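PDB 5WCE: beta sliding clamp, which forms a ring-shaped homodimer around DNA that probably tethers DNA polymerases and other proteins to it for processive replication. Local coordinates for residues Asn265-Phe276 / Ile344-Ala354; Ala279-Ser287 / Val307-Glu317. All coordinates share one frame; numbering follows the deposited sequence.

Interaction 1: Asn265-Phe276 / Ile344-Ala354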
loop_
_atom_site.group_PDB
_atom_site.type_symbol
_atom_site.label_atom_id
_atom_site.label_comp_id
_atom_site.label_asym_id
_atom_site.label_seq_id
_atom_site.Cartn_x
_atom_site.Cartn_y
_atom_site.Cartn_z
ATOM N N ASN A 265 34.612 15.391 18.305
ATOM C CA ASN A 265 33.470 16.120 18.881
ATOM C C ASN A 265 33.382 15.893 20.398
ATOM O O ASN A 265 33.275 14.771 20.826
ATOM C CB ASN A 265 32.124 15.702 18.242
ATOM C CG ASN A 265 31.895 16.307 16.867
ATOM O OD1 ASN A 265 32.814 16.875 16.262
ATOM N ND2 ASN A 265 30.651 16.158 16.336
ATOM N N ALA A 266 33.418 16.954 21.194
ATOM C CA ALA A 266 33.633 16.833 22.662
ATOM C C ALA A 266 32.357 17.033 23.479
ATOM O O ALA A 266 32.357 16.675 24.647
ATOM C CB ALA A 266 34.696 17.849 23.115
ATOM N N LYS A 267 31.283 17.571 22.909
ATOM C CA LYS A 267 30.016 17.737 23.651
ATOM C C LYS A 267 29.235 16.418 23.513
ATOM O O LYS A 267 28.596 16.159 22.475
ATOM C CB LYS A 267 29.190 18.898 23.132
ATOM C CG LYS A 267 29.858 20.242 23.292
ATOM C CD LYS A 267 29.000 21.337 22.696
ATOM C CE LYS A 267 29.527 22.730 23.037
ATOM N NZ LYS A 267 30.730 22.964 22.203
ATOM N N ILE A 268 29.342 15.577 24.537
ATOM C CA ILE A 268 28.804 14.237 24.463
ATOM C C ILE A 268 27.558 14.192 25.289
ATOM O O ILE A 268 27.564 14.637 26.414
ATOM C CB ILE A 268 29.832 13.198 24.917
ATOM C CG1 ILE A 268 31.081 13.331 24.005
ATOM C CG2 ILE A 268 29.215 11.799 24.876
ATOM C CD1 ILE A 268 32.228 12.426 24.325
ATOM N N LEU A 269 26.508 13.602 24.712
ATOM C CA LEU A 269 25.214 13.522 25.329
ATOM C C LEU A 269 24.654 12.102 25.119
ATOM O O LEU A 269 24.734 11.579 24.028
ATOM C CB LEU A 269 24.381 14.584 24.591
ATOM C CG LEU A 269 22.929 14.832 24.813
ATOM C CD1 LEU A 269 22.647 16.253 24.321
ATOM C CD2 LEU A 269 22.052 13.741 24.164
ATOM N N THR A 270 24.070 11.525 26.141
ATOM C CA THR A 270 23.403 10.230 26.046
ATOM C C THR A 270 21.933 10.379 26.405
ATOM O O THR A 270 21.535 11.168 27.305
ATOM C CB THR A 270 24.064 9.174 26.955
ATOM O OG1 THR A 270 25.460 9.067 26.639
ATOM C CG2 THR A 270 23.482 7.807 26.680
ATOM N N LEU A 271 21.098 9.630 25.697
ATOM C CA LEU A 271 19.680 9.726 25.927
ATOM C C LEU A 271 18.965 8.378 25.723
ATOM O O LEU A 271 19.513 7.413 25.115
ATOM C CB LEU A 271 19.105 10.846 25.075
ATOM C CG LEU A 271 19.292 10.823 23.537
ATOM C CD1 LEU A 271 18.496 9.676 22.870
ATOM C CD2 LEU A 271 18.882 12.140 22.910
ATOM N N ASP A 272 17.738 8.345 26.220
ATOM C CA ASP A 272 16.803 7.245 25.993
ATOM C C ASP A 272 16.269 7.362 24.569
ATOM O O ASP A 272 15.456 8.242 24.257
ATOM C CB ASP A 272 15.672 7.307 27.035
ATOM C CG ASP A 272 14.668 6.213 26.890
ATOM O OD1 ASP A 272 14.326 5.763 25.819
ATOM O OD2 ASP A 272 14.099 5.844 27.911
ATOM N N ASN A 273 16.727 6.458 23.702
ATOM C CA ASN A 273 16.494 6.553 22.269
ATOM C C ASN A 273 15.033 6.431 21.919
ATOM O O ASN A 273 14.534 7.159 21.051
ATOM C CB ASN A 273 17.281 5.480 21.536
ATOM C CG ASN A 273 17.157 5.571 20.034
ATOM O OD1 ASN A 273 17.662 6.527 19.435
ATOM N ND2 ASN A 273 16.520 4.552 19.396
ATOM N N ASP A 274 14.342 5.483 22.547
ATOM C CA ASP A 274 12.909 5.310 22.262
ATOM C C ASP A 274 12.111 6.546 22.697
ATOM O O ASP A 274 11.314 7.038 21.924
ATOM C CB ASP A 274 12.341 4.067 22.932
ATOM C CG ASP A 274 10.876 3.801 22.497
ATOM O OD1 ASP A 274 10.600 3.707 21.282
ATOM O OD2 ASP A 274 10.013 3.755 23.363
ATOM N N LEU A 275 12.339 7.055 23.894
ATOM C CA LEU A 275 11.595 8.223 24.361
ATOM C C LEU A 275 11.901 9.428 23.449
ATOM O O LEU A 275 11.009 10.155 23.028
ATOM C CB LEU A 275 11.876 8.543 25.810
ATOM C CG LEU A 275 11.299 9.894 26.269
ATOM C CD1 LEU A 275 9.764 9.961 26.087
ATOM C CD2 LEU A 275 11.739 10.212 27.681
ATOM N N PHE A 276 13.162 9.591 23.083
ATOM C CA PHE A 276 13.558 10.737 22.265
ATOM C C PHE A 276 12.935 10.662 20.878
ATOM O O PHE A 276 12.396 11.636 20.400
ATOM C CB PHE A 276 15.101 10.842 22.190
ATOM C CG PHE A 276 15.592 11.983 21.355
ATOM C CD1 PHE A 276 15.552 13.270 21.839
ATOM C CD2 PHE A 276 16.164 11.753 20.119
ATOM C CE1 PHE A 276 16.047 14.324 21.079
ATOM C CE2 PHE A 276 16.703 12.790 19.385
ATOM C CZ PHE A 276 16.600 14.090 19.857
ATOM N N ILE A 344 19.293 2.363 15.946
ATOM C CA ILE A 344 19.933 2.131 17.220
ATOM C C ILE A 344 19.330 0.850 17.811
ATOM O O ILE A 344 18.106 0.703 17.861
ATOM C CB ILE A 344 19.695 3.354 18.140
ATOM C CG1 ILE A 344 20.430 4.589 17.571
ATOM C CG2 ILE A 344 20.076 3.077 19.570
ATOM C CD1 ILE A 344 21.922 4.494 17.400
ATOM N N ALA A 345 20.197 -0.068 18.254
ATOM C CA ALA A 345 19.779 -1.448 18.584
ATOM C C ALA A 345 19.373 -1.635 20.048
ATOM O O ALA A 345 18.826 -2.676 20.391
ATOM C CB ALA A 345 20.908 -2.422 18.223
ATOM N N GLY A 346 19.735 -0.693 20.933
ATOM C CA GLY A 346 19.436 -0.820 22.356
ATOM C C GLY A 346 18.712 0.386 22.907
ATOM O O GLY A 346 18.313 1.241 22.154
ATOM N N PRO A 347 18.658 0.513 24.237
ATOM C CA PRO A 347 17.841 1.599 24.775
ATOM C C PRO A 347 18.472 2.995 24.692
ATOM O O PRO A 347 17.728 3.957 24.684
ATOM C CB PRO A 347 17.601 1.187 26.229
ATOM C CG PRO A 347 18.742 0.288 26.556
ATOM C CD PRO A 347 19.027 -0.461 25.272
ATOM N N GLN A 348 19.794 3.106 24.683
ATOM C CA GLN A 348 20.427 4.421 24.588
ATOM C C GLN A 348 21.009 4.767 23.231
ATOM O O GLN A 348 21.416 3.908 22.467
ATOM C CB GLN A 348 21.541 4.585 25.611
ATOM C CG GLN A 348 21.167 4.147 27.006
ATOM C CD GLN A 348 21.790 5.013 28.076
ATOM O OE1 GLN A 348 22.971 4.814 28.472
ATOM N NE2 GLN A 348 20.987 5.976 28.581
ATOM N N ALA A 349 21.065 6.064 22.953
ATOM C CA ALA A 349 21.832 6.560 21.845
ATOM C C ALA A 349 22.772 7.607 22.423
ATOM O O ALA A 349 22.434 8.305 23.377
ATOM C CB ALA A 349 20.957 7.145 20.761
ATOM N N GLU A 350 23.948 7.670 21.850
ATOM C CA GLU A 350 24.959 8.662 22.212
ATOM C C GLU A 350 25.201 9.577 21.046
ATOM O O GLU A 350 25.545 9.117 19.910
ATOM C CB GLU A 350 26.278 7.998 22.643
ATOM C CG GLU A 350 27.398 8.958 22.994
ATOM C CD GLU A 350 28.691 8.233 23.385
ATOM O OE1 GLU A 350 28.613 7.223 24.051
ATOM O OE2 GLU A 350 29.801 8.640 22.969
ATOM N N PHE A 351 25.104 10.879 21.326
ATOM C CA PHE A 351 25.352 11.920 20.346
ATOM C C PHE A 351 26.612 12.674 20.735
ATOM O O PHE A 351 26.816 13.001 21.938
ATOM C CB PHE A 351 24.202 12.930 20.329
ATOM C CG PHE A 351 22.955 12.421 19.719
ATOM C CD1 PHE A 351 22.176 11.434 20.390
ATOM C CD2 PHE A 351 22.498 12.926 18.519
ATOM C CE1 PHE A 351 20.981 10.995 19.832
ATOM C CE2 PHE A 351 21.316 12.465 17.972
ATOM C CZ PHE A 351 20.594 11.469 18.609
ATOM N N ARG A 352 27.438 12.966 19.741
ATOM C CA ARG A 352 28.646 13.793 19.923
ATOM C C ARG A 352 28.600 15.025 19.030
ATOM O O ARG A 352 28.635 14.926 17.798
ATOM C CB ARG A 352 29.914 12.992 19.676
ATOM C CG ARG A 352 29.912 11.697 20.471
ATOM C CD ARG A 352 31.280 11.025 20.445
ATOM N NE ARG A 352 31.202 9.738 21.121
ATOM C CZ ARG A 352 32.110 8.771 21.017
ATOM N NH1 ARG A 352 33.200 8.923 20.267
ATOM N NH2 ARG A 352 31.954 7.628 21.678
ATOM N N PHE A 353 28.551 16.192 19.656
ATOM C CA PHE A 353 28.423 17.458 18.964
ATOM C C PHE A 353 29.705 18.273 19.091
ATOM O O PHE A 353 30.479 18.089 20.045
ATOM C CB PHE A 353 27.305 18.314 19.608
ATOM C CG PHE A 353 25.942 17.683 19.670
ATOM C CD1 PHE A 353 25.553 16.915 20.746
ATOM C CD2 PHE A 353 25.014 17.910 18.658
ATOM C CE1 PHE A 353 24.276 16.363 20.817
ATOM C CE2 PHE A 353 23.724 17.350 18.747
ATOM C CZ PHE A 353 23.357 16.591 19.813
ATOM N N ALA A 354 29.951 19.125 18.111
ATOM C CA ALA A 354 31.025 20.138 18.201
ATOM C C ALA A 354 30.310 21.491 18.274
ATOM O O ALA A 354 29.827 21.832 19.331
ATOM C CB ALA A 354 32.004 20.032 17.065
HETATM O O HOH W 1 27.133 6.862 26.118
HETATM O O HOH W 2 15.219 3.518 24.627
HETATM O O HOH W 3 15.987 2.227 20.939
#
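Leu271 sets CG between its own backbone N and carbonyl carbon (chi1 57°), whereas Phe351 swings its ring beside the backbone N (chi1 -72°), and the two settings bring Leu271 CD2 to 3.9 Å from Phe351 CE1 on the buried face of the sheet. Along the same face Leu269 CD1 rests 3.9 Å from Phe353 CE1, and Phe276, from the following helix, meets Phe351 obliquely. Strand 267-272 is the outermost of an eight-stranded antiparallel sheet that runs from the central into the C-terminal domain of this DNA-clamp fold; paired backbone bonds join it to 348-353 between Lys267 and Phe353, Leu269 and Phe351, and Leu271 and Ala349. A classic beta bulge sets Ala266 and Lys267 both opposite Phe353; beside it Asn265 ND2 points almost straight (178°) at Arg352 O, 2.8 Å away and above the carbonyl plane, and also bonds Pro359 O. On the other face Arg352 NE (2.6 Å) and NH2 both close on Glu350 OE2, while a water links Glu350 OE1 to Thr270 OG1. With an alanine at this point of the strand instead of Glu350, the Arg352 guanidinium would probably lose its mate and turn more freely, and the water link to Thr270 would break. Asn273 N donates to Pro347 O (2.9 Å). Asn273 ND2 bonds Cys341 O and, through a water, Gly346 O, but its buried OD1 has no polar partner in the model.

Interaction 2: Ala279-Ser287 / Val307-Glu317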
loop_
_atom_site.group_PDB
_atom_site.type_symbol
_atom_site.label_atom_id
_atom_site.label_comp_id
_atom_site.label_asym_id
_atom_site.label_seq_id
_atom_site.Cartn_x
_atom_site.Cartn_y
_atom_site.Cartn_z
ATOM N N ALA A 279 9.346 11.577 20.965
ATOM C CA ALA A 279 9.207 13.019 21.109
ATOM C C ALA A 279 9.471 13.728 19.804
ATOM O O ALA A 279 8.690 14.584 19.439
ATOM C CB ALA A 279 10.091 13.566 22.211
ATOM N N VAL A 280 10.562 13.401 19.110
ATOM C CA VAL A 280 10.820 13.961 17.790
ATOM C C VAL A 280 9.638 13.724 16.843
ATOM O O VAL A 280 9.213 14.622 16.158
ATOM C CB VAL A 280 12.093 13.388 17.137
ATOM C CG1 VAL A 280 12.265 13.921 15.713
ATOM C CG2 VAL A 280 13.325 13.764 17.974
ATOM N N ASP A 281 9.172 12.487 16.780
ATOM C CA ASP A 281 8.039 12.126 15.954
ATOM C C ASP A 281 6.781 12.928 16.321
ATOM O O ASP A 281 6.098 13.458 15.426
ATOM C CB ASP A 281 7.818 10.618 16.087
ATOM C CG ASP A 281 6.791 10.079 15.115
ATOM O OD1 ASP A 281 6.638 10.637 14.029
ATOM O OD2 ASP A 281 6.116 9.109 15.486
ATOM N N ARG A 282 6.500 13.085 17.615
ATOM C CA ARG A 282 5.399 13.933 18.045
ATOM C C ARG A 282 5.473 15.365 17.542
ATOM O O ARG A 282 4.523 15.865 16.909
ATOM C CB ARG A 282 5.275 13.993 19.570
ATOM C CG ARG A 282 4.351 12.993 20.149
ATOM C CD ARG A 282 4.080 13.283 21.596
ATOM N NE ARG A 282 5.270 12.995 22.396
ATOM C CZ ARG A 282 5.669 11.788 22.791
ATOM N NH1 ARG A 282 4.988 10.693 22.467
ATOM N NH2 ARG A 282 6.776 11.689 23.528
ATOM N N VAL A 283 6.590 16.050 17.846
ATOM C CA VAL A 283 6.689 17.473 17.507
ATOM C C VAL A 283 6.713 17.681 15.996
ATOM O O VAL A 283 6.214 18.703 15.530
ATOM C CB VAL A 283 7.863 18.171 18.194
ATOM C CG1 VAL A 283 7.651 18.190 19.696
ATOM C CG2 VAL A 283 9.191 17.555 17.847
ATOM N N ALA A 284 7.231 16.713 15.244
ATOM C CA ALA A 284 7.255 16.802 13.779
ATOM C C ALA A 284 5.865 16.665 13.102
ATOM O O ALA A 284 5.683 17.090 11.970
ATOM C CB ALA A 284 8.199 15.763 13.199
ATOM N N THR A 285 4.936 16.062 13.823
ATOM C CA THR A 285 3.557 15.991 13.421
ATOM C C THR A 285 2.873 17.270 13.105
ATOM O O THR A 285 1.842 17.198 12.416
ATOM C CB THR A 285 2.671 15.381 14.511
ATOM O OG1 THR A 285 3.271 14.162 14.929
ATOM C CG2 THR A 285 1.298 15.009 13.979
ATOM N N ILE A 286 3.302 18.410 13.628
ATOM C CA ILE A 286 2.562 19.650 13.240
ATOM C C ILE A 286 2.804 19.998 11.764
ATOM O O ILE A 286 2.104 20.879 11.279
ATOM C CB ILE A 286 2.740 20.978 14.070
ATOM C CG1 ILE A 286 4.152 21.245 14.388
ATOM C CG2 ILE A 286 1.793 21.107 15.281
ATOM C CD1 ILE A 286 5.073 21.229 13.232
ATOM N N SER A 287 3.764 19.367 11.066
ATOM C CA SER A 287 4.027 19.695 9.674
ATOM C C SER A 287 3.592 18.491 8.809
ATOM O O SER A 287 3.962 17.338 9.075
ATOM C CB SER A 287 5.525 20.077 9.474
ATOM O OG SER A 287 5.847 20.098 8.117
ATOM N N VAL A 307 9.396 22.260 16.613
ATOM C CA VAL A 307 9.075 22.202 15.179
ATOM C C VAL A 307 8.022 23.271 14.907
ATOM O O VAL A 307 7.181 23.562 15.777
ATOM C CB VAL A 307 8.549 20.822 14.735
ATOM C CG1 VAL A 307 8.119 20.750 13.238
ATOM C CG2 VAL A 307 9.589 19.764 14.924
ATOM N N ARG A 308 8.139 23.930 13.752
ATOM C CA ARG A 308 7.176 24.885 13.243
ATOM C C ARG A 308 6.834 24.483 11.809
ATOM O O ARG A 308 7.663 23.931 11.102
ATOM C CB ARG A 308 7.697 26.311 13.276
ATOM C CG ARG A 308 8.039 26.782 14.697
ATOM C CD ARG A 308 8.284 28.284 14.812
ATOM N NE ARG A 308 7.214 29.022 15.505
ATOM C CZ ARG A 308 6.031 29.374 14.980
ATOM N NH1 ARG A 308 5.671 29.062 13.738
ATOM N NH2 ARG A 308 5.179 30.049 15.724
ATOM N N ASN A 309 5.588 24.700 11.409
ATOM C CA ASN A 309 5.216 24.486 10.026
ATOM C C ASN A 309 5.119 25.850 9.338
ATOM O O ASN A 309 5.305 26.910 9.977
ATOM C CB ASN A 309 3.918 23.651 9.914
ATOM C CG ASN A 309 2.682 24.355 10.480
ATOM O OD1 ASN A 309 2.646 25.589 10.644
ATOM N ND2 ASN A 309 1.663 23.581 10.765
ATOM N N MET A 310 4.784 25.796 8.047
ATOM C CA MET A 310 4.660 26.982 7.228
ATOM C C MET A 310 3.266 27.631 7.264
ATOM O O MET A 310 2.927 28.377 6.351
ATOM C CB MET A 310 5.044 26.604 5.776
ATOM C CG MET A 310 6.544 26.375 5.614
ATOM S SD MET A 310 6.948 26.023 3.897
ATOM C CE MET A 310 6.395 27.451 2.955
ATOM N N GLU A 311 2.458 27.330 8.282
ATOM C CA GLU A 311 1.096 27.877 8.418
ATOM C C GLU A 311 0.848 28.202 9.884
ATOM O O GLU A 311 -0.228 27.925 10.397
ATOM C CB GLU A 311 0.037 26.855 7.872
ATOM C CG GLU A 311 0.308 26.357 6.449
ATOM C CD GLU A 311 -0.546 25.178 6.052
ATOM O OE1 GLU A 311 0.020 24.080 5.899
ATOM O OE2 GLU A 311 -1.771 25.344 5.896
ATOM N N ALA A 312 1.843 28.802 10.543
ATOM C CA ALA A 312 1.762 29.298 11.948
ATOM C C ALA A 312 1.736 28.249 13.119
ATOM O O ALA A 312 1.729 28.620 14.279
ATOM C CB ALA A 312 0.594 30.285 12.083
ATOM N N GLY A 313 1.773 26.957 12.831
ATOM C CA GLY A 313 1.704 25.959 13.887
ATOM C C GLY A 313 3.038 25.719 14.554
ATOM O O GLY A 313 4.044 25.660 13.874
ATOM N N GLN A 314 3.028 25.536 15.868
ATOM C CA GLN A 314 4.227 25.223 16.667
ATOM C C GLN A 314 4.034 23.946 17.519
ATOM O O GLN A 314 2.923 23.686 17.999
ATOM C CB GLN A 314 4.473 26.372 17.631
ATOM C CG GLN A 314 5.738 26.236 18.430
ATOM C CD GLN A 314 5.859 27.321 19.506
ATOM O OE1 GLN A 314 5.721 28.497 19.203
ATOM N NE2 GLN A 314 6.145 26.928 20.765
ATOM N N ALA A 315 5.121 23.189 17.723
ATOM C CA ALA A 315 5.152 22.061 18.665
ATOM C C ALA A 315 6.431 22.040 19.446
ATOM O O ALA A 315 7.531 22.080 18.836
ATOM C CB ALA A 315 5.012 20.763 17.918
ATOM N N VAL A 316 6.323 21.979 20.775
ATOM C CA VAL A 316 7.467 21.870 21.675
ATOM C C VAL A 316 7.370 20.668 22.600
ATOM O O VAL A 316 6.291 20.426 23.188
ATOM C CB VAL A 316 7.555 23.120 22.531
ATOM C CG1 VAL A 316 8.781 23.149 23.420
ATOM C CG2 VAL A 316 7.572 24.317 21.617
ATOM N N GLU A 317 8.503 19.990 22.815
ATOM C CA GLU A 317 8.600 18.953 23.850
ATOM C C GLU A 317 9.947 18.939 24.529
ATOM O O GLU A 317 10.982 19.029 23.838
ATOM C CB GLU A 317 8.251 17.555 23.288
ATOM C CG GLU A 317 8.321 16.444 24.311
ATOM C CD GLU A 317 7.555 15.212 23.923
ATOM O OE1 GLU A 317 6.819 15.227 22.910
ATOM O OE2 GLU A 317 7.659 14.199 24.658
#
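Val283 packs closely against three residues of the hairpin: its CG2 lies 3.7 Å from Val307 CG2, its CB faces Ala315 CB, and its CG1 comes within 3.7 Å of Glu317 CB. Ile286 extends this apolar patch further along the chain, where Ile286 CG1 lies 3.7 Å from Ala315 CB. At the other end of the packed region, buried Arg282 takes hold of Glu317 side-on: NE donates to OE1 at 2.8 Å on its syn lone pair, NH2 to OE2 at 2.9 Å, and guanidinium and carboxylate are nearly coplanar (24°). The Ala279 methyl lies against the same carboxylate. Helix 273-284 packs on a beta hairpin, strands 302-308 and 314-320, in the C-terminal domain, one of the clamp's repeated DNA-clamp domains, its segment 279-284 running nearly antiparallel to strand 314-317. This is also the interface of the head-to-tail dimer: residues 314-317 pair antiparallel with a strand of the second subunit, so the sheet continues from one chain into the next. Arg282 NH1 reaches Lys87 O of that subunit, and Leu116 of the same subunit packs on Ile286. Toward the hairpin turn the contact is looser. Met310, Glu311 and Ala312 are exposed and make no contact with residues 279-287, though Ala312 O bonds Arg104 NH1 of the second subunit; this end of the hairpin is met mainly through Asn309. Asn309 ND2 donates to Ile286 O (2.8 Å), while its OD1 accepts from Glu311 N, closing an Asx turn, and from Gly313 N (2.7 Å), the two donors arriving from opposite faces of the amide plane.

In the fold
Following the chain, strand 267-272 leads directly into helix 273-284, and both contacts draw on that helix: interaction 1 on its first turn, interaction 2 on its later part. Interaction 2 closes first, when the hairpin 307-317 folds back against residues 279-287 after a 19-residue excursion containing strand 293-299 and the start of strand 302-308. Interaction 1 closes later, with strand 348-353 after helix 334-343, so interaction 2 is nested inside its loop. The centres lie about 22 Å apart, but the contacts touch where Leu275 CD1 packs 4.3 Å from Arg282 NH2. Interaction 1 belongs to the sheet shared with the central domain, interaction 2 to the sheet continued by the second subunit; helix 273-284 takes part in both contacts.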